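Local structure of glycosyl hydrolase, family 38 (Enterococcus faecalis, 5KBP) at residues Asp94-Ser99 and Glu284-Glu289; Phe150-Lys155 and Tyr294-Thr299; Val154-Phe159 and Leu189-Tyr194; Thr311-Gln316 and Lys345-Asn350; Gln795-Gln800 and Arg846-Thr851. The protein probably hydrolyses alpha-mannosidic linkages, as a glycoside hydrolase of family 38. All blocks are in the same frame, centred on the assembly; numbering follows the deposited sequence.

Contact 1 of 5, residues Asp94-Ser99 and Glu284-Glu289; sequences DDFLIS and ELTSQE
Phe-96 and Glu-284 carry this contact between two loops, the ring of one set almost square to the carboxylate of the other, with 83° between the planes. The carboxylate lies off the far end of the ring: OE2 of Glu-284 is 3.5 Å from CE1 of Phe-96 and slightly farther from CZ, while CG of Glu-284 sits 4.1 Å from that same CZ. Glu-284 gets there because its chain is extended beyond CG (chi2 -179°), which carries the acid group out to the ring although the side chain does not start toward it. Thr-286 adds a looser touch, its OG1 4.5 Å from Phe-96 CZ. Behind the ring, the 94-99 turn is held by an Asx motif, in which the backbone N of Leu-97 donates to OD1 of Asp-94 over 2.9 Å. The Phe-96 ring also meets the ring of His-714. No hydrogen bond crosses between the loops. The polar end of Glu-284 is engaged instead by Arg-698, which forms a salt bridge to OE2, so a buried carboxylate is probably kept charged by that arginine while the phenylalanine supplies an apolar flank to the ion pair.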
# COMPACT_ATOMS: atom_id res chain seq x y z
N ASP A 94 14.78 -5.25 13.33
CA ASP A 94 15.78 -6.29 13.22
C ASP A 94 17.14 -5.63 13.05
O ASP A 94 17.30 -4.74 12.21
CB ASP A 94 15.49 -7.21 12.03
CG ASP A 94 16.51 -8.33 11.90
OD1 ASP A 94 17.58 -8.09 11.30
OD2 ASP A 94 16.25 -9.44 12.40
N ASP A 95 18.11 -6.05 13.87
CA ASP A 95 19.39 -5.35 13.92
C ASP A 95 20.15 -5.47 12.61
O ASP A 95 20.57 -4.47 12.02
CB ASP A 95 20.22 -5.88 15.09
CG ASP A 95 19.88 -5.20 16.40
OD1 ASP A 95 19.22 -4.14 16.37
OD2 ASP A 95 20.28 -5.72 17.47
N PHE A 96 20.35 -6.70 12.13
CA PHE A 96 21.26 -6.93 11.01
C PHE A 96 20.64 -6.64 9.65
O PHE A 96 21.39 -6.39 8.69
CB PHE A 96 21.76 -8.38 11.04
CG PHE A 96 22.62 -8.70 12.22
CD1 PHE A 96 23.91 -8.21 12.31
CD2 PHE A 96 22.14 -9.50 13.25
CE1 PHE A 96 24.71 -8.50 13.40
CE2 PHE A 96 22.94 -9.80 14.34
CZ PHE A 96 24.22 -9.30 14.42
N LEU A 97 19.32 -6.65 9.53
CA LEU A 97 18.67 -6.55 8.22
C LEU A 97 18.35 -5.11 7.81
O LEU A 97 17.81 -4.91 6.72
CB LEU A 97 17.40 -7.39 8.19
CG LEU A 97 17.64 -8.90 8.12
CD1 LEU A 97 16.32 -9.65 8.02
CD2 LEU A 97 18.54 -9.22 6.94
N ILE A 98 18.68 -4.12 8.63
CA ILE A 98 18.53 -2.72 8.24
C ILE A 98 19.90 -2.06 8.28
O ILE A 98 20.82 -2.53 8.95
CB ILE A 98 17.52 -1.96 9.13
CG1 ILE A 98 18.08 -1.74 10.53
CG2 ILE A 98 16.20 -2.71 9.20
CD1 ILE A 98 17.20 -0.87 11.40
N SER A 99 20.01 -0.96 7.55
CA SER A 99 21.30 -0.30 7.38
C SER A 99 21.80 0.27 8.70
O SER A 99 21.07 0.39 9.68
CB SER A 99 21.21 0.81 6.34
OG SER A 99 20.35 1.86 6.78
N GLU A 284 29.08 -9.57 18.98
CA GLU A 284 27.80 -10.05 18.48
C GLU A 284 27.21 -11.09 19.43
O GLU A 284 27.92 -11.85 20.09
CB GLU A 284 27.97 -10.67 17.09
CG GLU A 284 28.06 -9.68 15.94
CD GLU A 284 28.20 -10.37 14.60
OE1 GLU A 284 28.56 -11.57 14.59
OE2 GLU A 284 27.94 -9.73 13.56
N LEU A 285 25.88 -11.11 19.47
CA LEU A 285 25.11 -12.13 20.19
C LEU A 285 24.22 -12.80 19.15
O LEU A 285 23.06 -12.42 18.97
CB LEU A 285 24.30 -11.53 21.33
CG LEU A 285 25.05 -10.64 22.32
CD1 LEU A 285 24.12 -10.16 23.43
CD2 LEU A 285 26.26 -11.37 22.90
N THR A 286 24.76 -13.79 18.45
CA THR A 286 24.08 -14.45 17.35
C THR A 286 23.76 -15.91 17.66
O THR A 286 23.64 -16.74 16.76
CB THR A 286 24.91 -14.36 16.07
OG1 THR A 286 25.70 -13.16 16.10
CG2 THR A 286 24.01 -14.32 14.84
N SER A 287 23.61 -16.24 18.95
CA SER A 287 23.32 -17.60 19.40
C SER A 287 24.36 -18.59 18.88
O SER A 287 24.04 -19.68 18.41
CB SER A 287 21.91 -18.03 18.98
OG SER A 287 20.93 -17.10 19.42
N GLN A 288 25.64 -18.19 18.97
CA GLN A 288 26.71 -19.02 18.44
C GLN A 288 26.85 -20.34 19.20
O GLN A 288 27.18 -21.36 18.59
CB GLN A 288 28.04 -18.26 18.48
CG GLN A 288 28.08 -17.01 17.61
CD GLN A 288 27.55 -15.78 18.32
OE1 GLN A 288 26.89 -15.89 19.36
NE2 GLN A 288 27.83 -14.61 17.77
N GLU A 289 26.59 -20.33 20.50
CA GLU A 289 26.77 -21.51 21.34
C GLU A 289 25.47 -22.28 21.57
O GLU A 289 25.31 -22.93 22.61
CB GLU A 289 27.41 -21.12 22.67
CG GLU A 289 28.79 -20.50 22.53
CD GLU A 289 29.40 -20.12 23.86
OE1 GLU A 289 28.68 -20.13 24.88
OE2 GLU A 289 30.61 -19.81 23.89

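Contact 2 of 5, residues Phe150-Lys155 and Tyr294-Thr299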
# COMPACT_ATOMS: atom_id res chain seq x y z
N PHE A 150 17.53 -7.41 26.50
CA PHE A 150 17.44 -8.29 25.34
C PHE A 150 17.01 -9.68 25.78
O PHE A 150 17.00 -10.00 26.98
CB PHE A 150 18.77 -8.35 24.57
CG PHE A 150 19.92 -8.84 25.40
CD1 PHE A 150 20.63 -7.97 26.21
CD2 PHE A 150 20.31 -10.17 25.36
CE1 PHE A 150 21.69 -8.42 26.98
CE2 PHE A 150 21.37 -10.62 26.12
CZ PHE A 150 22.06 -9.75 26.93
N GLY A 151 16.67 -10.52 24.81
CA GLY A 151 16.16 -11.84 25.11
C GLY A 151 16.89 -12.98 24.43
O GLY A 151 16.87 -14.11 24.93
N ARG A 152 17.53 -12.71 23.30
CA ARG A 152 18.22 -13.73 22.52
C ARG A 152 19.71 -13.43 22.43
O ARG A 152 20.13 -12.27 22.51
CB ARG A 152 17.64 -13.84 21.11
CG ARG A 152 16.15 -14.13 21.06
CD ARG A 152 15.63 -14.07 19.64
NE ARG A 152 14.20 -14.34 19.55
CZ ARG A 152 13.68 -15.53 19.26
NH1 ARG A 152 14.48 -16.56 19.02
NH2 ARG A 152 12.37 -15.69 19.20
N GLY A 153 20.51 -14.48 22.27
CA GLY A 153 21.94 -14.37 22.05
C GLY A 153 22.79 -14.91 23.19
O GLY A 153 23.93 -15.31 22.95
N VAL A 154 22.26 -14.91 24.41
CA VAL A 154 23.01 -15.33 25.59
C VAL A 154 22.21 -16.40 26.33
O VAL A 154 20.98 -16.34 26.37
CB VAL A 154 23.32 -14.13 26.52
CG1 VAL A 154 24.19 -14.56 27.69
CG2 VAL A 154 23.99 -13.02 25.74
N LYS A 155 22.92 -17.37 26.90
CA LYS A 155 22.32 -18.48 27.63
C LYS A 155 22.63 -18.36 29.12
O LYS A 155 23.81 -18.24 29.49
CB LYS A 155 22.84 -19.81 27.09
CG LYS A 155 22.43 -21.02 27.91
CD LYS A 155 23.07 -22.29 27.36
CE LYS A 155 22.78 -23.50 28.24
NZ LYS A 155 21.32 -23.78 28.33
N TYR A 294 17.52 -22.71 15.70
CA TYR A 294 16.55 -21.63 15.87
C TYR A 294 17.25 -20.28 16.00
O TYR A 294 16.87 -19.44 16.81
CB TYR A 294 15.64 -21.90 17.06
CG TYR A 294 14.87 -23.19 16.92
CD1 TYR A 294 13.71 -23.25 16.17
CD2 TYR A 294 15.33 -24.36 17.52
CE1 TYR A 294 13.01 -24.44 16.03
CE2 TYR A 294 14.64 -25.55 17.38
CZ TYR A 294 13.48 -25.58 16.64
OH TYR A 294 12.79 -26.76 16.50
N THR A 295 18.29 -20.07 15.19
CA THR A 295 18.88 -18.74 15.07
C THR A 295 17.94 -17.79 14.34
O THR A 295 17.96 -16.58 14.59
CB THR A 295 20.23 -18.83 14.34
OG1 THR A 295 21.09 -19.73 15.03
CG2 THR A 295 20.90 -17.46 14.26
N LEU A 296 17.11 -18.33 13.45
CA LEU A 296 16.25 -17.56 12.55
C LEU A 296 17.06 -16.68 11.60
O LEU A 296 16.56 -15.67 11.10
CB LEU A 296 15.23 -16.71 13.33
CG LEU A 296 14.44 -17.48 14.39
CD1 LEU A 296 13.40 -16.58 15.05
CD2 LEU A 296 13.79 -18.72 13.80
N ALA A 297 18.31 -17.07 11.34
CA ALA A 297 19.16 -16.28 10.45
C ALA A 297 18.70 -16.37 9.00
O ALA A 297 18.98 -15.47 8.21
CB ALA A 297 20.61 -16.74 10.56
N ASN A 298 17.98 -17.44 8.64
CA ASN A 298 17.48 -17.59 7.28
C ASN A 298 16.39 -16.59 6.93
O ASN A 298 15.91 -16.60 5.79
CB ASN A 298 16.98 -19.02 7.06
CG ASN A 298 18.10 -20.03 7.09
OD1 ASN A 298 18.07 -21.00 7.85
ND2 ASN A 298 19.12 -19.82 6.26
N THR A 299 15.97 -15.74 7.87
CA THR A 299 15.07 -14.65 7.52
C THR A 299 15.73 -13.65 6.59
O THR A 299 15.05 -12.95 5.84
CB THR A 299 14.59 -13.94 8.79
OG1 THR A 299 15.72 -13.51 9.56
CG2 THR A 299 13.72 -14.86 9.63
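Arg-152 reaches across to Leu-296 and lays one face of its guanidinium group against the leucine methyl CD1, which is 4.1 Å from NH1. The two side chains cross at about a right angle, and CD1 is the leucine atom that touches. The carbonyl O of Tyr-294 lies 4.3 Å from the same NH1, too far for a hydrogen bond; the tyrosine side chain ends well clear of the arginine. What puts the guanidinium there is the arginine chain, extended from CG to NE (chi2 174°, chi3 180°), together with a salt bridge from its NE to Asp-128, which ties down the polar end. The ring of Trp-193 packs near the same NE. On the other side, Leu-296 is placed by a compact turn. Its backbone O takes two donors from Thr-299, the hydroxyl OG1 at 2.8 Å and the backbone N at 3.3 Å, and the hydroxyl comes in almost in line with the carbonyl bond. Farther along, Asn-298 is tied to Glu-737 and to the backbone of Phe-574. The leucine side chain also rests on Phe-130. The arrangement joins the loop that follows strand 147-150, part of the mixed sheet of the N-terminal family 38 region, to the residues just ahead of a 3-10 segment that begins at Ala-297, near the beginning of the alpha-mannosidase middle region.

Contact 3 of 5, residues Val154-Phe159 and Leu189-Tyr194; sequences VKPIGF and LFANWY
Pro-156 and Ala-191 bring the two backbones closest, with 6.1 Å between their CA atoms, while Val-154 and Leu-189 stand 7.8 Å apart, and no hydrogen bond joins the segments. The side chains meet mainly through apolar groups. The proline ring lies against the methyl of Ala-191: CG of Pro-156 is 3.8 Å from CB of Ala-191, and CB of the proline is almost as near. Leu-189 serves both other contacts with one branch. Its CG stands opposite the backbone N (chi1 169°), and CD2 reaches between the neighbours, 4.3 Å from CD of Pro-156 and 4.4 Å from CG1 of Val-154; the carbonyl O of Val-154 is at a similar range from that methyl. Around these residues, Met-175 of strand 174-178 touches both Val-154 and Leu-189, and Tyr-221 packs on both Pro-156 and Ala-191, so each pair has a common neighbour. The chain after Leu-189 turns sharply: Phe-190 is the centre of an inverse gamma turn and begins a type I beta turn closed by a bond from Trp-193 N to Phe-190 O, 2.9 Å long. The contact thus packs the short strand 155-156, which pairs in parallel with strand 169-170, against the end of strand 184-189, where that strand of the mixed N-terminal sheet gives way to the inverse gamma turn and type I beta turn.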
# COMPACT_ATOMS: atom_id res chain seq x y z
N VAL A 154 22.26 -14.91 24.41
CA VAL A 154 23.01 -15.33 25.59
C VAL A 154 22.21 -16.40 26.33
O VAL A 154 20.98 -16.34 26.37
CB VAL A 154 23.32 -14.13 26.52
CG1 VAL A 154 24.19 -14.56 27.69
CG2 VAL A 154 23.99 -13.02 25.74
N LYS A 155 22.92 -17.37 26.90
CA LYS A 155 22.32 -18.48 27.63
C LYS A 155 22.63 -18.36 29.12
O LYS A 155 23.81 -18.24 29.49
CB LYS A 155 22.84 -19.81 27.09
CG LYS A 155 22.43 -21.02 27.91
CD LYS A 155 23.07 -22.29 27.36
CE LYS A 155 22.78 -23.50 28.24
NZ LYS A 155 21.32 -23.78 28.33
N PRO A 156 21.62 -18.39 29.99
CA PRO A 156 21.89 -18.32 31.43
C PRO A 156 22.19 -19.69 32.02
O PRO A 156 21.63 -20.71 31.62
CB PRO A 156 20.57 -17.76 31.99
CG PRO A 156 19.54 -18.29 31.05
CD PRO A 156 20.18 -18.33 29.68
N ILE A 157 23.10 -19.70 33.00
CA ILE A 157 23.56 -20.95 33.61
C ILE A 157 23.13 -21.00 35.07
O ILE A 157 22.31 -21.84 35.46
CB ILE A 157 25.08 -21.10 33.46
CG1 ILE A 157 25.47 -21.17 31.98
CG2 ILE A 157 25.56 -22.35 34.20
CD1 ILE A 157 24.84 -22.33 31.24
N GLY A 158 23.69 -20.12 35.89
CA GLY A 158 23.34 -20.07 37.30
C GLY A 158 24.52 -20.14 38.24
O GLY A 158 25.54 -19.48 38.00
N PHE A 159 24.39 -20.93 39.31
CA PHE A 159 25.43 -21.07 40.33
C PHE A 159 25.83 -19.72 40.92
O PHE A 159 24.98 -18.90 41.24
CB PHE A 159 26.66 -21.78 39.75
N LEU A 189 19.23 -9.37 30.81
CA LEU A 189 18.79 -10.52 30.03
C LEU A 189 17.46 -11.03 30.57
O LEU A 189 17.31 -11.22 31.78
CB LEU A 189 19.83 -11.64 30.06
CG LEU A 189 19.37 -12.99 29.50
CD1 LEU A 189 19.13 -12.90 28.00
CD2 LEU A 189 20.38 -14.08 29.83
N PHE A 190 16.50 -11.24 29.67
CA PHE A 190 15.26 -11.93 30.01
C PHE A 190 15.57 -13.43 30.05
O PHE A 190 15.27 -14.19 29.13
CB PHE A 190 14.15 -11.61 29.02
CG PHE A 190 13.83 -10.14 28.92
CD1 PHE A 190 13.32 -9.46 30.01
CD2 PHE A 190 14.02 -9.45 27.74
CE1 PHE A 190 13.03 -8.11 29.93
CE2 PHE A 190 13.72 -8.10 27.65
CZ PHE A 190 13.22 -7.43 28.75
N ALA A 191 16.20 -13.85 31.15
CA ALA A 191 16.66 -15.23 31.27
C ALA A 191 15.50 -16.21 31.30
O ALA A 191 15.66 -17.37 30.92
CB ALA A 191 17.53 -15.39 32.51
N ASN A 192 14.33 -15.76 31.74
CA ASN A 192 13.09 -16.53 31.66
C ASN A 192 12.11 -15.91 30.68
O ASN A 192 10.89 -15.98 30.88
CB ASN A 192 12.46 -16.68 33.04
CG ASN A 192 13.13 -17.75 33.88
OD1 ASN A 192 12.83 -18.93 33.75
ND2 ASN A 192 14.05 -17.33 34.74
N TRP A 193 12.63 -15.28 29.62
CA TRP A 193 11.85 -14.64 28.56
C TRP A 193 11.07 -13.44 29.09
O TRP A 193 10.94 -13.26 30.31
CB TRP A 193 10.91 -15.66 27.90
CG TRP A 193 10.54 -15.32 26.49
CD1 TRP A 193 9.28 -15.19 25.98
CD2 TRP A 193 11.44 -15.07 25.40
NE1 TRP A 193 9.34 -14.88 24.65
CE2 TRP A 193 10.65 -14.80 24.26
CE3 TRP A 193 12.83 -15.05 25.27
CZ2 TRP A 193 11.21 -14.51 23.02
CZ3 TRP A 193 13.39 -14.76 24.04
CH2 TRP A 193 12.57 -14.49 22.93
N TYR A 194 10.56 -12.60 28.19
CA TYR A 194 9.79 -11.43 28.59
C TYR A 194 8.34 -11.76 28.92
O TYR A 194 7.47 -10.88 28.85
CB TYR A 194 9.84 -10.35 27.50
CG TYR A 194 9.45 -10.81 26.11
CD1 TYR A 194 8.12 -10.99 25.76
CD2 TYR A 194 10.42 -11.04 25.14
CE1 TYR A 194 7.76 -11.40 24.49
CE2 TYR A 194 10.07 -11.45 23.86
CZ TYR A 194 8.74 -11.63 23.55
OH TYR A 194 8.39 -12.04 22.28

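Contact 4 of 5, residues Thr311-Gln316 and Lys345-Asn350. With SO4 (sulfate ion), chain F.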
# COMPACT_ATOMS: atom_id res chain seq x y z
N THR A 311 17.39 -1.98 0.67
CA THR A 311 18.70 -1.46 0.29
C THR A 311 18.56 -0.26 -0.64
O THR A 311 19.27 0.74 -0.48
CB THR A 311 19.53 -2.56 -0.38
OG1 THR A 311 19.82 -3.59 0.58
CG2 THR A 311 20.84 -2.00 -0.91
N LYS A 312 17.64 -0.33 -1.60
CA LYS A 312 17.49 0.75 -2.58
C LYS A 312 16.99 2.03 -1.91
O LYS A 312 17.54 3.11 -2.15
CB LYS A 312 16.55 0.31 -3.70
CG LYS A 312 16.21 1.42 -4.68
CD LYS A 312 15.45 0.88 -5.89
CE LYS A 312 14.14 0.24 -5.47
NZ LYS A 312 13.38 -0.27 -6.65
N VAL A 313 15.95 1.92 -1.08
CA VAL A 313 15.38 3.10 -0.45
C VAL A 313 16.36 3.71 0.55
O VAL A 313 16.45 4.94 0.68
CB VAL A 313 14.03 2.75 0.21
CG1 VAL A 313 13.45 3.96 0.93
CG2 VAL A 313 13.05 2.23 -0.83
N GLN A 314 17.11 2.87 1.25
CA GLN A 314 18.07 3.37 2.24
C GLN A 314 19.19 4.16 1.56
O GLN A 314 19.55 5.25 2.02
CB GLN A 314 18.63 2.22 3.06
CG GLN A 314 17.67 1.68 4.11
CD GLN A 314 18.16 0.39 4.73
OE1 GLN A 314 17.87 0.10 5.90
NE2 GLN A 314 18.89 -0.40 3.96
N ARG A 315 19.75 3.62 0.48
CA ARG A 315 20.76 4.36 -0.28
C ARG A 315 20.18 5.65 -0.86
O ARG A 315 20.87 6.67 -0.93
CB ARG A 315 21.33 3.49 -1.39
CG ARG A 315 22.00 2.22 -0.90
CD ARG A 315 23.24 2.53 -0.08
NE ARG A 315 23.45 1.55 0.98
CZ ARG A 315 22.99 1.70 2.22
NH1 ARG A 315 23.22 0.76 3.13
NH2 ARG A 315 22.29 2.77 2.55
N GLN A 316 18.91 5.61 -1.27
CA GLN A 316 18.27 6.79 -1.84
C GLN A 316 18.18 7.93 -0.82
O GLN A 316 18.29 9.10 -1.19
CB GLN A 316 16.88 6.44 -2.37
CG GLN A 316 16.11 7.60 -2.96
CD GLN A 316 16.73 8.11 -4.24
OE1 GLN A 316 17.19 7.33 -5.07
NE2 GLN A 316 16.74 9.43 -4.41
N LYS A 345 10.22 7.88 8.61
CA LYS A 345 9.20 7.15 9.34
C LYS A 345 8.49 6.15 8.45
O LYS A 345 8.19 5.03 8.87
CB LYS A 345 8.19 8.13 9.96
CG LYS A 345 8.74 8.92 11.14
CD LYS A 345 7.72 9.92 11.65
CE LYS A 345 8.28 10.72 12.82
NZ LYS A 345 7.42 11.88 13.16
N THR A 346 8.21 6.54 7.20
CA THR A 346 7.60 5.61 6.25
C THR A 346 8.50 4.40 6.02
O THR A 346 8.02 3.27 5.94
CB THR A 346 7.31 6.33 4.93
OG1 THR A 346 6.40 7.41 5.16
CG2 THR A 346 6.69 5.36 3.92
N LEU A 347 9.82 4.63 5.92
CA LEU A 347 10.74 3.52 5.71
C LEU A 347 10.89 2.69 6.98
O LEU A 347 10.96 1.46 6.92
CB LEU A 347 12.10 4.04 5.24
CG LEU A 347 13.17 2.96 5.03
CD1 LEU A 347 12.73 1.97 3.97
CD2 LEU A 347 14.51 3.59 4.67
N LEU A 348 10.96 3.35 8.14
CA LEU A 348 11.07 2.63 9.41
C LEU A 348 9.86 1.76 9.70
O LEU A 348 9.97 0.80 10.46
CB LEU A 348 11.30 3.61 10.56
CG LEU A 348 12.69 4.25 10.63
CD1 LEU A 348 12.74 5.32 11.70
CD2 LEU A 348 13.75 3.19 10.88
N GLN A 349 8.70 2.08 9.11
CA GLN A 349 7.52 1.24 9.30
C GLN A 349 7.65 -0.11 8.60
O GLN A 349 6.86 -1.01 8.88
CB GLN A 349 6.27 1.98 8.80
CG GLN A 349 5.86 3.14 9.69
CD GLN A 349 4.81 4.03 9.05
OE1 GLN A 349 4.07 3.61 8.16
NE2 GLN A 349 4.75 5.28 9.50
N ASN A 350 8.62 -0.26 7.70
CA ASN A 350 8.97 -1.55 7.13
C ASN A 350 10.08 -2.24 7.89
O ASN A 350 10.48 -3.35 7.51
CB ASN A 350 9.38 -1.40 5.66
CG ASN A 350 8.20 -1.24 4.73
OD1 ASN A 350 7.06 -1.50 5.11
ND2 ASN A 350 8.46 -0.82 3.50
S SO4 F . 13.75 3.32 -8.82
O1 SO4 F . 12.59 4.19 -8.70
O2 SO4 F . 14.48 3.65 -10.04
O3 SO4 F . 14.62 3.50 -7.66
O4 SO4 F . 13.31 1.93 -8.88
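With chi1 near 180° in both residues (177° in Val-313, 178° in Leu-347), CG1 of Val-313 and CG of Leu-347 point away from their own backbone N atoms, and the two side chains reach toward each other tip to tip between the helices. CG1 of Val-313 meets CD1 of Leu-347 at 3.7 Å and also lies 3.9 Å from CD2. That second methyl turns to Gln-314, whose CG is 3.7 Å away; here the glutamine chain crosses the leucine at about a right angle and offers its aliphatic part. Its amide end goes on to another element, OE1 accepting from the backbone N of Ser-99 and from the hydroxyl of Ser-102. Phe-372 of helix 362-393 and Leu-317 also touch Leu-347. On another side of helix 304-332, Lys-312 bends at chi3 and donates from NZ to O4 of a sulfate over 3.1 Å, an ion probably left by the crystallisation liquor, and it makes a cation-pi contact with Trp-309. No hydrogen bond links the two segments: the helices are held here by buried methyl and methylene groups, and Gln-314 divides its work, apolar stem to the leucine and polar end to the loop and start of helix 100-117.

Contact 5 of 5, residues Gln795-Gln800 and Arg846-Thr851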
# COMPACT_ATOMS: atom_id res chain seq x y z
N GLN A 795 35.14 0.58 -1.79
CA GLN A 795 34.58 0.48 -3.13
C GLN A 795 33.32 -0.39 -3.14
O GLN A 795 32.46 -0.21 -4.00
CB GLN A 795 35.62 -0.07 -4.10
CG GLN A 795 36.80 0.85 -4.34
N ALA A 796 33.21 -1.33 -2.20
CA ALA A 796 31.97 -2.09 -2.06
C ALA A 796 30.84 -1.20 -1.59
O ALA A 796 29.70 -1.31 -2.07
CB ALA A 796 32.18 -3.26 -1.11
N TYR A 797 31.11 -0.30 -0.63
CA TYR A 797 30.14 0.72 -0.27
C TYR A 797 29.85 1.64 -1.44
O TYR A 797 28.70 2.05 -1.65
CB TYR A 797 30.64 1.53 0.92
CG TYR A 797 30.83 0.75 2.20
CD1 TYR A 797 29.91 -0.21 2.60
CD2 TYR A 797 31.93 0.98 3.02
CE1 TYR A 797 30.09 -0.92 3.78
CE2 TYR A 797 32.11 0.28 4.19
CZ TYR A 797 31.19 -0.67 4.57
OH TYR A 797 31.37 -1.37 5.74
N SER A 798 30.89 1.97 -2.22
CA SER A 798 30.73 2.93 -3.30
C SER A 798 29.90 2.36 -4.45
O SER A 798 29.27 3.13 -5.19
CB SER A 798 32.10 3.37 -3.81
OG SER A 798 31.99 4.38 -4.79
N ALA A 799 29.90 1.04 -4.62
CA ALA A 799 29.14 0.44 -5.71
C ALA A 799 27.64 0.56 -5.50
O ALA A 799 26.88 0.57 -6.48
CB ALA A 799 29.54 -1.03 -5.88
N GLN A 800 27.19 0.66 -4.25
CA GLN A 800 25.77 0.81 -3.96
C GLN A 800 25.27 2.24 -4.14
O GLN A 800 24.06 2.47 -4.06
CB GLN A 800 25.47 0.36 -2.52
CG GLN A 800 25.51 -1.14 -2.31
CD GLN A 800 24.98 -1.54 -0.95
OE1 GLN A 800 24.68 -0.69 -0.11
NE2 GLN A 800 24.84 -2.85 -0.73
N ARG A 846 28.85 11.72 9.44
CA ARG A 846 29.15 10.58 10.29
C ARG A 846 29.95 9.54 9.52
O ARG A 846 29.62 9.21 8.37
CB ARG A 846 27.88 9.94 10.85
CG ARG A 846 28.12 8.66 11.64
CD ARG A 846 26.98 8.36 12.60
NE ARG A 846 25.67 8.51 11.98
CZ ARG A 846 24.84 9.51 12.22
NH1 ARG A 846 23.66 9.57 11.60
NH2 ARG A 846 25.18 10.47 13.08
N GLY A 847 31.00 9.03 10.16
CA GLY A 847 31.77 7.92 9.64
C GLY A 847 32.17 6.99 10.77
O GLY A 847 31.88 7.26 11.94
N PHE A 848 32.85 5.91 10.42
CA PHE A 848 33.30 4.97 11.44
C PHE A 848 34.59 4.30 10.99
O PHE A 848 34.85 4.14 9.80
CB PHE A 848 32.23 3.91 11.75
CG PHE A 848 31.99 2.93 10.63
CD1 PHE A 848 31.26 3.31 9.51
CD2 PHE A 848 32.46 1.64 10.71
CE1 PHE A 848 31.03 2.41 8.48
CE2 PHE A 848 32.23 0.73 9.69
CZ PHE A 848 31.52 1.12 8.58
N ASN A 849 35.40 3.92 11.98
CA ASN A 849 36.65 3.23 11.72
C ASN A 849 36.38 1.78 11.33
O ASN A 849 35.58 1.09 11.97
CB ASN A 849 37.55 3.28 12.96
CG ASN A 849 38.99 2.88 12.67
OD1 ASN A 849 39.28 2.25 11.65
ND2 ASN A 849 39.89 3.24 13.57
N LEU A 850 37.05 1.32 10.27
CA LEU A 850 36.92 -0.05 9.81
C LEU A 850 37.90 -1.00 10.48
O LEU A 850 37.70 -2.22 10.41
CB LEU A 850 37.11 -0.11 8.29
CG LEU A 850 36.10 0.62 7.41
CD1 LEU A 850 36.61 0.73 5.98
CD2 LEU A 850 34.76 -0.10 7.44
N THR A 851 38.93 -0.49 11.14
CA THR A 851 40.00 -1.30 11.69
C THR A 851 39.99 -1.23 13.22
O THR A 851 39.20 -0.51 13.83
CB THR A 851 41.36 -0.84 11.15
OG1 THR A 851 41.76 0.37 11.81
CG2 THR A 851 41.27 -0.58 9.67
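Tyr-797 is the residue of 795-800 that reaches the strand, its hydroxyl 3.8 Å from CZ of Phe-848 and 4.0 Å from CD2 of Leu-850. Coming along the helix, Gln-795 gives its backbone O to Gln-658, and Ala-796 packs on Phe-731 of strand 727-732, a different neighbour. Tyr-797 then projects across more than 12 Å of CA separation to Leu-850. Its ring and that of Phe-848 come from opposite directions: the tyrosine OH lies in the plane of the phenylalanine ring, at its edge. Phe-848 achieves this with chi1 69°, which sets its CG between the backbone N and the carbonyl carbon. Leu-850 slides past in the reverse direction, with CD2 of Leu-850 at the edge of the tyrosine ring, 4.2 Å from CE2 of Tyr-797. Neither neighbour bonds to the hydroxyl; that is done by OD1 of Asp-690, so the polar tip has its partner while its flanks are apolar. After Tyr-797, Ala-799 also rests on Phe-731, and Gln-800 hydrogen-bonds through its amide to Arg-315 and to the backbone O of Asn-732. Across the contact, the chain leaving the strand is shaped by Asn-849, whose OD1 accepts from both the backbone N of Thr-851, over 2.8 Å, and the hydroxyl of that threonine, both from the same face of the amide. This Asx turn lies at the end of strand 843-849 of the five-stranded antiparallel sheet in the C-terminal beta-sandwich region, where the strand end packs against helix 789-799.

How the contacts relate
Contacts 1, 4 and 5 are buried, contacts 2 and 3 only partly so, with contact 3 farthest from the chain centre. Contacts 2 and 3 share Val-154 and Lys-155, and Leu-285 of contact 1 packs on Val-154, so these three form one group, mostly N-terminal, with contact 2 reaching into the middle region. Contact 4 links to contact 1 through Ser-99 and Gln-314 and to contact 5 through Arg-315 and Gln-800, with helix 304-332 as the bridge. Chemistry varies with place: contacts 3 and 4 meet through carbon groups, Gln-314 sending its amide to a loop, whereas contacts 1, 2 and 5 set a carboxylate, guanidinium or hydroxyl beside carbon and bond it to a third element.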